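Local structure of ABC transporter sugar binding protein (Xanthomonas axonopodis pv. citri, 3UOR) at residues R150-R155 / P278-N283; D213-F218 / K415-F420; E378-E383 / Q407-I412. The protein probably binds maltose or related sugars in the periplasm and hands them to a membrane ABC transporter for uptake. All coordinates share one frame; numbering follows the deposited sequence.

Contact 1: R150-R155 / P278-N283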
loop_
_atom_site.group_PDB
_atom_site.type_symbol
_atom_site.label_atom_id
_atom_site.label_comp_id
_atom_site.label_asym_id
_atom_site.label_seq_id
_atom_site.Cartn_x
_atom_site.Cartn_y
_atom_site.Cartn_z
ATOM N N ARG A 150 -1.415 8.792 -19.601
ATOM C CA ARG A 150 -1.119 9.800 -20.612
ATOM C C ARG A 150 -2.422 10.421 -21.108
ATOM O O ARG A 150 -3.219 9.755 -21.780
ATOM C CB ARG A 150 -0.359 9.177 -21.781
ATOM C CG ARG A 150 1.060 8.703 -21.424
ATOM C CD ARG A 150 2.079 9.809 -21.657
ATOM N NE ARG A 150 1.967 10.386 -23.009
ATOM C CZ ARG A 150 2.633 9.936 -24.073
ATOM N NH1 ARG A 150 3.465 8.909 -23.956
ATOM N NH2 ARG A 150 2.478 10.517 -25.257
ATOM N N LYS A 151 -2.641 11.689 -20.758
ATOM C CA LYS A 151 -3.853 12.409 -21.140
ATOM C C LYS A 151 -4.010 12.507 -22.651
ATOM O O LYS A 151 -5.092 12.272 -23.194
ATOM C CB LYS A 151 -3.858 13.817 -20.543
ATOM C CG LYS A 151 -3.942 13.848 -19.034
ATOM C CD LYS A 151 -3.988 15.282 -18.506
ATOM C CE LYS A 151 -4.026 15.298 -16.973
ATOM N NZ LYS A 151 -3.923 16.668 -16.395
ATOM N N ASP A 152 -2.926 12.872 -23.321
ATOM C CA ASP A 152 -2.926 12.956 -24.775
ATOM C C ASP A 152 -3.309 11.613 -25.409
ATOM O O ASP A 152 -4.185 11.561 -26.264
ATOM C CB ASP A 152 -1.569 13.453 -25.281
ATOM C CG ASP A 152 -0.403 12.622 -24.762
ATOM O OD1 ASP A 152 -0.585 11.888 -23.772
ATOM O OD2 ASP A 152 0.702 12.707 -25.341
ATOM N N LEU A 153 -2.682 10.522 -24.976
ATOM C CA LEU A 153 -3.006 9.204 -25.538
ATOM C C LEU A 153 -4.461 8.813 -25.256
ATOM O O LEU A 153 -5.111 8.175 -26.077
ATOM C CB LEU A 153 -2.044 8.133 -25.013
ATOM C CG LEU A 153 -0.767 7.840 -25.818
ATOM C CD1 LEU A 153 -0.075 9.115 -26.239
ATOM C CD2 LEU A 153 0.214 6.921 -25.063
ATOM N N LEU A 154 -4.971 9.201 -24.090
ATOM C CA LEU A 154 -6.362 8.933 -23.734
ATOM C C LEU A 154 -7.311 9.683 -24.676
ATOM O O LEU A 154 -8.302 9.121 -25.164
ATOM C CB LEU A 154 -6.634 9.352 -22.290
ATOM C CG LEU A 154 -8.060 9.120 -21.801
ATOM C CD1 LEU A 154 -8.384 7.633 -21.760
ATOM C CD2 LEU A 154 -8.229 9.733 -20.424
ATOM N N ARG A 155 -6.992 10.951 -24.923
ATOM C CA ARG A 155 -7.759 11.803 -25.830
ATOM C C ARG A 155 -7.697 11.293 -27.277
ATOM O O ARG A 155 -8.701 11.306 -27.996
ATOM C CB ARG A 155 -7.274 13.269 -25.727
ATOM C CG ARG A 155 -7.855 14.225 -26.794
ATOM C CD ARG A 155 -7.464 15.682 -26.538
ATOM N NE ARG A 155 -6.169 15.819 -25.881
ATOM C CZ ARG A 155 -6.013 16.191 -24.611
ATOM N NH1 ARG A 155 -7.089 16.473 -23.875
ATOM N NH2 ARG A 155 -4.786 16.282 -24.073
ATOM N N PRO A 278 10.082 17.935 -22.256
ATOM C CA PRO A 278 9.665 19.316 -22.523
ATOM C C PRO A 278 8.170 19.544 -22.799
ATOM O O PRO A 278 7.496 20.182 -21.980
ATOM C CB PRO A 278 10.503 19.676 -23.744
ATOM C CG PRO A 278 11.804 18.969 -23.481
ATOM C CD PRO A 278 11.488 17.732 -22.646
ATOM N N GLY A 279 7.661 19.043 -23.921
ATOM C CA GLY A 279 6.289 19.337 -24.307
ATOM C C GLY A 279 5.198 18.662 -23.490
ATOM O O GLY A 279 4.009 18.838 -23.769
ATOM N N MET A 280 5.604 17.917 -22.463
ATOM C CA MET A 280 4.713 17.001 -21.749
ATOM C C MET A 280 4.157 17.467 -20.405
ATOM O O MET A 280 3.451 16.699 -19.743
ATOM C CB MET A 280 5.419 15.665 -21.525
ATOM C CG MET A 280 5.415 14.776 -22.718
ATOM S SD MET A 280 3.797 14.046 -22.971
ATOM C CE MET A 280 4.334 12.509 -23.718
ATOM N N GLU A 281 4.478 18.684 -19.977
ATOM C CA GLU A 281 3.907 19.173 -18.731
ATOM C C GLU A 281 2.383 19.167 -18.880
ATOM O O GLU A 281 1.850 19.632 -19.895
ATOM C CB GLU A 281 4.441 20.566 -18.371
ATOM C CG GLU A 281 3.817 21.155 -17.096
ATOM C CD GLU A 281 4.844 21.699 -16.092
ATOM O OE1 GLU A 281 5.746 22.469 -16.490
ATOM O OE2 GLU A 281 4.732 21.365 -14.892
ATOM N N GLY A 282 1.687 18.596 -17.897
ATOM C CA GLY A 282 0.231 18.546 -17.919
ATOM C C GLY A 282 -0.443 17.612 -18.926
ATOM O O GLY A 282 -1.666 17.645 -19.071
ATOM N N ASN A 283 0.330 16.787 -19.627
ATOM C CA ASN A 283 -0.253 15.758 -20.483
ATOM C C ASN A 283 -0.301 14.372 -19.837
ATOM O O ASN A 283 -0.550 13.375 -20.512
ATOM C CB ASN A 283 0.446 15.704 -21.842
ATOM C CG ASN A 283 -0.038 16.792 -22.780
ATOM O OD1 ASN A 283 -1.153 16.723 -23.306
ATOM N ND2 ASN A 283 0.790 17.814 -22.981
#

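Contact 2: D213-F218 / K415-F420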
loop_
_atom_site.group_PDB
_atom_site.type_symbol
_atom_site.label_atom_id
_atom_site.label_comp_id
_atom_site.label_asym_id
_atom_site.label_seq_id
_atom_site.Cartn_x
_atom_site.Cartn_y
_atom_site.Cartn_z
ATOM N N ASP A 213 -10.039 -17.002 9.161
ATOM C CA ASP A 213 -8.813 -16.770 8.411
ATOM C C ASP A 213 -7.876 -17.967 8.529
ATOM O O ASP A 213 -6.668 -17.819 8.470
ATOM C CB ASP A 213 -8.131 -15.492 8.870
ATOM C CG ASP A 213 -8.882 -14.243 8.425
ATOM O OD1 ASP A 213 -9.843 -14.354 7.630
ATOM O OD2 ASP A 213 -8.503 -13.144 8.861
ATOM N N ASN A 214 -8.469 -19.150 8.688
ATOM C CA ASN A 214 -7.733 -20.396 8.785
ATOM C C ASN A 214 -7.611 -21.109 7.447
ATOM O O ASN A 214 -6.860 -22.056 7.339
ATOM C CB ASN A 214 -8.377 -21.334 9.813
ATOM C CG ASN A 214 -8.199 -20.841 11.231
ATOM O OD1 ASN A 214 -7.276 -20.082 11.518
ATOM N ND2 ASN A 214 -9.086 -21.265 12.126
ATOM N N TYR A 215 -8.353 -20.671 6.435
ATOM C CA TYR A 215 -8.268 -21.315 5.120
ATOM C C TYR A 215 -8.204 -20.274 4.038
ATOM O O TYR A 215 -8.708 -19.158 4.212
ATOM C CB TYR A 215 -9.496 -22.168 4.849
ATOM C CG TYR A 215 -9.616 -23.419 5.686
ATOM C CD1 TYR A 215 -9.017 -24.604 5.281
ATOM C CD2 TYR A 215 -10.348 -23.421 6.869
ATOM C CE1 TYR A 215 -9.132 -25.755 6.034
ATOM C CE2 TYR A 215 -10.464 -24.564 7.631
ATOM C CZ TYR A 215 -9.859 -25.729 7.206
ATOM O OH TYR A 215 -9.976 -26.874 7.959
ATOM N N GLY A 216 -7.607 -20.629 2.908
ATOM C CA GLY A 216 -7.623 -19.730 1.771
ATOM C C GLY A 216 -9.031 -19.674 1.205
ATOM O O GLY A 216 -9.777 -20.632 1.322
ATOM N N ASN A 217 -9.405 -18.551 0.609
ATOM C CA ASN A 217 -10.704 -18.438 -0.020
ATOM C C ASN A 217 -10.526 -17.956 -1.435
ATOM O O ASN A 217 -11.370 -17.217 -1.945
ATOM C CB ASN A 217 -11.614 -17.459 0.731
ATOM C CG ASN A 217 -13.055 -17.521 0.248
ATOM O OD1 ASN A 217 -13.571 -18.591 -0.037
ATOM N ND2 ASN A 217 -13.709 -16.372 0.163
ATOM N N PHE A 218 -9.436 -18.372 -2.072
ATOM C CA PHE A 218 -9.166 -17.959 -3.443
ATOM C C PHE A 218 -10.074 -18.663 -4.446
ATOM O O PHE A 218 -10.264 -18.189 -5.574
ATOM C CB PHE A 218 -7.677 -18.090 -3.772
ATOM C CG PHE A 218 -6.812 -17.145 -2.969
ATOM C CD1 PHE A 218 -6.474 -15.898 -3.469
ATOM C CD2 PHE A 218 -6.382 -17.490 -1.701
ATOM C CE1 PHE A 218 -5.695 -15.009 -2.730
ATOM C CE2 PHE A 218 -5.605 -16.620 -0.956
ATOM C CZ PHE A 218 -5.263 -15.371 -1.469
ATOM N N LYS A 415 -0.316 -24.084 10.693
ATOM C CA LYS A 415 0.018 -23.905 12.111
ATOM C C LYS A 415 -1.053 -23.043 12.801
ATOM O O LYS A 415 -1.559 -23.383 13.873
ATOM C CB LYS A 415 1.380 -23.251 12.258
ATOM C CG LYS A 415 1.787 -23.005 13.694
ATOM C CD LYS A 415 3.158 -22.346 13.717
ATOM C CE LYS A 415 3.661 -22.146 15.131
ATOM N NZ LYS A 415 5.086 -21.678 15.146
ATOM N N ARG A 416 -1.404 -21.933 12.160
ATOM C CA ARG A 416 -2.482 -21.075 12.658
ATOM C C ARG A 416 -3.758 -21.889 12.885
ATOM O O ARG A 416 -4.333 -21.858 13.960
ATOM C CB ARG A 416 -2.767 -19.940 11.666
ATOM C CG ARG A 416 -4.010 -19.101 12.025
ATOM C CD ARG A 416 -4.359 -18.090 10.928
ATOM N NE ARG A 416 -5.617 -17.425 11.249
ATOM C CZ ARG A 416 -5.711 -16.377 12.064
ATOM N NH1 ARG A 416 -4.621 -15.865 12.616
ATOM N NH2 ARG A 416 -6.890 -15.838 12.319
ATOM N N ARG A 417 -4.204 -22.614 11.865
ATOM C CA ARG A 417 -5.419 -23.430 11.974
ATOM C C ARG A 417 -5.325 -24.467 13.097
ATOM O O ARG A 417 -6.305 -24.714 13.788
ATOM C CB ARG A 417 -5.700 -24.113 10.642
ATOM C CG ARG A 417 -6.964 -24.946 10.576
ATOM C CD ARG A 417 -7.215 -25.375 9.137
ATOM N NE ARG A 417 -6.094 -26.121 8.598
ATOM C CZ ARG A 417 -5.276 -25.703 7.640
ATOM N NH1 ARG A 417 -5.447 -24.521 7.058
ATOM N NH2 ARG A 417 -4.286 -26.497 7.244
ATOM N N TRP A 418 -4.148 -25.061 13.287
ATOM C CA TRP A 418 -3.957 -26.103 14.295
ATOM C C TRP A 418 -4.043 -25.536 15.701
ATOM O O TRP A 418 -4.679 -26.101 16.588
ATOM C CB TRP A 418 -2.593 -26.758 14.117
ATOM C CG TRP A 418 -2.184 -27.643 15.250
ATOM C CD1 TRP A 418 -1.387 -27.313 16.324
ATOM C CD2 TRP A 418 -2.547 -29.015 15.431
ATOM N NE1 TRP A 418 -1.227 -28.412 17.150
ATOM C CE2 TRP A 418 -1.933 -29.462 16.624
ATOM C CE3 TRP A 418 -3.332 -29.911 14.702
ATOM C CZ2 TRP A 418 -2.089 -30.762 17.098
ATOM C CZ3 TRP A 418 -3.486 -31.193 15.173
ATOM C CH2 TRP A 418 -2.863 -31.611 16.357
ATOM N N ILE A 419 -3.351 -24.431 15.915
ATOM C CA ILE A 419 -3.456 -23.730 17.175
ATOM C C ILE A 419 -4.922 -23.395 17.479
ATOM O O ILE A 419 -5.365 -23.516 18.613
ATOM C CB ILE A 419 -2.617 -22.458 17.160
ATOM C CG1 ILE A 419 -1.124 -22.814 17.202
ATOM C CG2 ILE A 419 -3.012 -21.551 18.336
ATOM C CD1 ILE A 419 -0.211 -21.621 16.914
ATOM N N PHE A 420 -5.673 -22.983 16.465
ATOM C CA PHE A 420 -7.089 -22.652 16.637
ATOM C C PHE A 420 -7.893 -23.875 17.073
ATOM O O PHE A 420 -8.738 -23.792 17.954
ATOM C CB PHE A 420 -7.669 -22.104 15.331
ATOM C CG PHE A 420 -9.148 -21.833 15.385
ATOM C CD1 PHE A 420 -10.056 -22.759 14.886
ATOM C CD2 PHE A 420 -9.631 -20.654 15.924
ATOM C CE1 PHE A 420 -11.420 -22.518 14.923
ATOM C CE2 PHE A 420 -11.005 -20.404 15.975
ATOM C CZ PHE A 420 -11.897 -21.340 15.469
#

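Contact 3: E378-E383 / Q407-I412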
loop_
_atom_site.group_PDB
_atom_site.type_symbol
_atom_site.label_atom_id
_atom_site.label_comp_id
_atom_site.label_asym_id
_atom_site.label_seq_id
_atom_site.Cartn_x
_atom_site.Cartn_y
_atom_site.Cartn_z
ATOM N N GLU A 378 2.126 -12.124 3.985
ATOM C CA GLU A 378 3.120 -11.897 2.940
ATOM C C GLU A 378 3.441 -13.163 2.149
ATOM O O GLU A 378 3.551 -13.108 0.932
ATOM C CB GLU A 378 4.401 -11.293 3.505
ATOM C CG GLU A 378 4.297 -9.786 3.698
ATOM C CD GLU A 378 5.649 -9.130 3.953
ATOM O OE1 GLU A 378 6.272 -9.411 5.003
ATOM O OE2 GLU A 378 6.086 -8.328 3.097
ATOM N N ARG A 379 3.585 -14.298 2.829
ATOM C CA ARG A 379 3.780 -15.572 2.142
ATOM C C ARG A 379 2.599 -15.848 1.207
ATOM O O ARG A 379 2.766 -16.236 0.061
ATOM C CB ARG A 379 3.906 -16.715 3.150
ATOM C CG ARG A 379 5.215 -16.713 3.935
ATOM C CD ARG A 379 5.122 -17.575 5.199
ATOM N NE ARG A 379 5.221 -19.007 4.913
ATOM C CZ ARG A 379 4.814 -19.963 5.748
ATOM N NH1 ARG A 379 4.265 -19.622 6.913
ATOM N NH2 ARG A 379 4.947 -21.254 5.416
ATOM N N ILE A 380 1.398 -15.625 1.705
ATOM C CA ILE A 380 0.210 -15.870 0.915
ATOM C C ILE A 380 0.195 -15.091 -0.407
ATOM O O ILE A 380 -0.057 -15.678 -1.465
ATOM C CB ILE A 380 -1.055 -15.632 1.759
ATOM C CG1 ILE A 380 -1.158 -16.744 2.805
ATOM C CG2 ILE A 380 -2.292 -15.575 0.873
ATOM C CD1 ILE A 380 -2.126 -16.445 3.956
ATOM N N VAL A 381 0.491 -13.791 -0.382
ATOM C CA VAL A 381 0.434 -13.042 -1.633
ATOM C C VAL A 381 1.555 -13.408 -2.565
ATOM O O VAL A 381 1.387 -13.282 -3.767
ATOM C CB VAL A 381 0.360 -11.487 -1.507
ATOM C CG1 VAL A 381 -0.921 -11.067 -0.868
ATOM C CG2 VAL A 381 1.544 -10.940 -0.782
ATOM N N GLN A 382 2.695 -13.846 -2.031
ATOM C CA GLN A 382 3.733 -14.394 -2.893
ATOM C C GLN A 382 3.233 -15.625 -3.654
ATOM O O GLN A 382 3.494 -15.751 -4.839
ATOM C CB GLN A 382 5.024 -14.717 -2.129
ATOM C CG GLN A 382 5.824 -13.472 -1.681
ATOM C CD GLN A 382 5.924 -12.383 -2.764
ATOM O OE1 GLN A 382 6.023 -12.676 -3.960
ATOM N NE2 GLN A 382 5.905 -11.124 -2.338
ATOM N N GLU A 383 2.534 -16.540 -2.986
ATOM C CA GLU A 383 1.941 -17.677 -3.706
ATOM C C GLU A 383 0.937 -17.179 -4.746
ATOM O O GLU A 383 0.931 -17.648 -5.875
ATOM C CB GLU A 383 1.238 -18.649 -2.762
ATOM C CG GLU A 383 2.173 -19.325 -1.766
ATOM C CD GLU A 383 3.194 -20.211 -2.463
ATOM O OE1 GLU A 383 2.842 -20.820 -3.493
ATOM O OE2 GLU A 383 4.333 -20.282 -1.981
ATOM N N GLN A 407 -4.781 -24.727 -1.971
ATOM C CA GLN A 407 -3.970 -25.797 -1.401
ATOM C C GLN A 407 -2.711 -25.223 -0.783
ATOM O O GLN A 407 -2.380 -25.556 0.337
ATOM C CB GLN A 407 -3.572 -26.857 -2.438
ATOM C CG GLN A 407 -4.695 -27.751 -2.912
ATOM C CD GLN A 407 -4.200 -28.826 -3.880
ATOM O OE1 GLN A 407 -4.754 -29.007 -4.973
ATOM N NE2 GLN A 407 -3.136 -29.535 -3.484
ATOM N N ARG A 408 -1.995 -24.375 -1.516
ATOM C CA ARG A 408 -0.779 -23.769 -0.972
ATOM C C ARG A 408 -1.112 -22.929 0.263
ATOM O O ARG A 408 -0.415 -22.987 1.275
ATOM C CB ARG A 408 -0.070 -22.906 -2.026
ATOM C CG ARG A 408 0.449 -23.697 -3.258
ATOM C CD ARG A 408 1.375 -24.868 -2.854
ATOM N NE ARG A 408 1.021 -26.083 -3.591
ATOM C CZ ARG A 408 0.550 -27.194 -3.034
ATOM N NH1 ARG A 408 0.410 -27.269 -1.729
ATOM N NH2 ARG A 408 0.231 -28.236 -3.785
ATOM N N VAL A 409 -2.187 -22.155 0.194
ATOM C CA VAL A 409 -2.512 -21.253 1.308
ATOM C C VAL A 409 -2.945 -22.050 2.543
ATOM O O VAL A 409 -2.539 -21.746 3.656
ATOM C CB VAL A 409 -3.558 -20.194 0.903
ATOM C CG1 VAL A 409 -3.995 -19.343 2.123
ATOM C CG2 VAL A 409 -2.978 -19.303 -0.213
ATOM N N ASP A 410 -3.715 -23.109 2.329
ATOM C CA ASP A 410 -4.098 -24.005 3.413
ATOM C C ASP A 410 -2.897 -24.631 4.127
ATOM O O ASP A 410 -2.940 -24.812 5.348
ATOM C CB ASP A 410 -5.064 -25.080 2.894
ATOM C CG ASP A 410 -6.434 -24.502 2.556
ATOM O OD1 ASP A 410 -6.642 -23.314 2.835
ATOM O OD2 ASP A 410 -7.304 -25.224 2.038
ATOM N N GLU A 411 -1.834 -24.955 3.383
ATOM C CA GLU A 411 -0.586 -25.413 4.013
ATOM C C GLU A 411 0.079 -24.300 4.802
ATOM O O GLU A 411 0.473 -24.484 5.965
ATOM C CB GLU A 411 0.387 -25.980 2.966
ATOM C CG GLU A 411 -0.242 -27.090 2.181
ATOM C CD GLU A 411 0.634 -27.592 1.052
ATOM O OE1 GLU A 411 1.604 -26.882 0.698
ATOM O OE2 GLU A 411 0.329 -28.696 0.524
ATOM N N ILE A 412 0.205 -23.130 4.184
ATOM C CA ILE A 412 0.784 -21.980 4.891
ATOM C C ILE A 412 0.056 -21.705 6.221
ATOM O O ILE A 412 0.682 -21.425 7.254
ATOM C CB ILE A 412 0.794 -20.732 3.981
ATOM C CG1 ILE A 412 1.806 -20.930 2.846
ATOM C CG2 ILE A 412 1.107 -19.491 4.788
ATOM C CD1 ILE A 412 1.650 -19.984 1.706
#

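Contact 1: R150-R155 / P278-N283
With chi1 at -66°, the CG of Lys-151 stands beside its own backbone N, and the extended chain beyond it runs along the carbonyl groups of Gly-282 and Asn-283. Its CD lies 3.4 Å from Gly-282 O. The backbone N of the same lysine makes the hydrogen bond that joins the segments, to Asn-283 O at 2.7 Å; it is bent, and the donor sits above the carbonyl plane, 42° out of it. Arg-150 precedes the helix as its N-cap residue. Its side chain, bent at chi2 and chi3, comes round to grip Asp-152 side-on: NE meets OD1, and NH2 meets OD2 in a nearly straight bond of 2.8 Å. Leu-153 CD2 covers one face of that guanidinium; Met-280 lies near the group too, but its methyl is modelled too close for its place to be sure. The loop enters through a type II turn from Met-280 to Asn-283, with Gly-282 at positive phi, just ahead of strand 284-287. The charges of Arg-150 and Asp-152 probably offset each other at the helix start, which leaves the loop carbonyl to pair with Lys-151 N, in the first turn, where such N-H groups lack partners within the helix.

Contact 2: D213-F218 / K415-F420
An arginine lying across a tyrosine with its carbon chain, while its guanidinium reaches on to a backbone carbonyl, is the striking feature here. Arg-417 sets CD over one face of the Tyr-215 ring, 3.3 Å from Tyr-215 CZ, and the two side chains cross at about a right angle. The bend at chi3 (58°) then turns the guanidinium to within 19° of the ring plane. From there NH1 donates to Asn-214 O at 2.9 Å, approaching nearly along the C=O axis, with the oxygen almost in the guanidinium plane. NH2 of the same group is bonded to Asp-410 O, so one guanidinium ties the 213-218 segment to the end of helix 398-412.

Asn-214 and Tyr-215 both face Arg-210, which makes a classic beta bulge in the two-stranded antiparallel sheet of 209-210 and 215-216. This small hairpin presents its bulged corner to helix 414-422, near the C-terminal end of the modelled chain. From the bulge, Asn-214 inserts its side chain among three helix residues: its CB packs 3.9 Å from Arg-417 CB, and its amide end sits over one face of the Phe-420 ring, with the two planes 60° apart. Arg-416 passes on another side of the amide with its chain extended from CG to NE, CG being anti to the backbone N. This reach brings NE to 3.0 Å from Asp-213 O, and NH2 is hydrogen-bonded to His-212 O. The carboxylate of Asp-213 has its own partner in Arg-207, with which it forms a salt bridge, and the Phe-420 ring also meets that of His-212.

Contact 3: E378-E383 / Q407-I412
Ile-412 points into the gap between the two helices and sends its branches to different neighbours. Its CG2 methyl sits over the centre of the Arg-379 guanidinium, 3.8 Å above the plane, and the two side chains slide past each other in opposite directions. The bend at chi3 (77°) in the arginine helps to swing the flat group broadside to the methyl, so that its face rather than its N-H edge is offered to the isoleucine. On the other branch, Ile-412 CD1 meets Glu-383 CG at 3.6 Å. That glutamate is bent at chi2, which carries its carboxylate toward Arg-408, one turn before Ile-412 on the same helix: OE1 lies 3.7 Å from Arg-408 CG, beside the aliphatic part of the arginine. The guanidinium of Arg-408 leads away, and the carboxylate and guanidinium planes stand 87° apart.

Deeper in the interface Ile-380 and Val-409 cross at about a right angle. Both methyls of the valine take part: CG1 is 3.9 Å from Ile-380 CD1, while CG2 meets Ile-380 CG2. Ile-380 CG1 also packs against Ile-412 CG2, so the methyl that faces the guanidinium continues into the apolar core. The interface is therefore graded, from buried branched residues to the hydrocarbon parts of charged side chains at its margin.

The segment axes come within 9.8 Å and run nearly antiparallel, at 163°, as expected for an alpha-alpha hairpin of helices 377-394 and 398-412 joined by a short connection. Phe-218, from the loop after strand 215-216, touches both Ile-380 and Val-409 and closes one side of the seam; Asp-410 turns to Gly-216 of that strand.

Overall arrangement
Contacts 2 and 3 form one continuous region. Their centres are about 10 Å apart, and Asp-410 joins them through probable hydrogen bonds of OD1 to Gly-216 N and of O to Arg-417 NH2, both 2.9 Å. Helices 398-412 and 414-422 follow each other in the chain, so this region gathers the C-terminal helices round the small hairpin. Contact 1 lies on the opposite side of the chain's centre, its centre about 48 Å from that of contact 2 and about 41 Å from that of contact 3; it lies where strand 134-150 ends and strand 284-287, its antiparallel partner, begins. No sugar site is identified at any of the three.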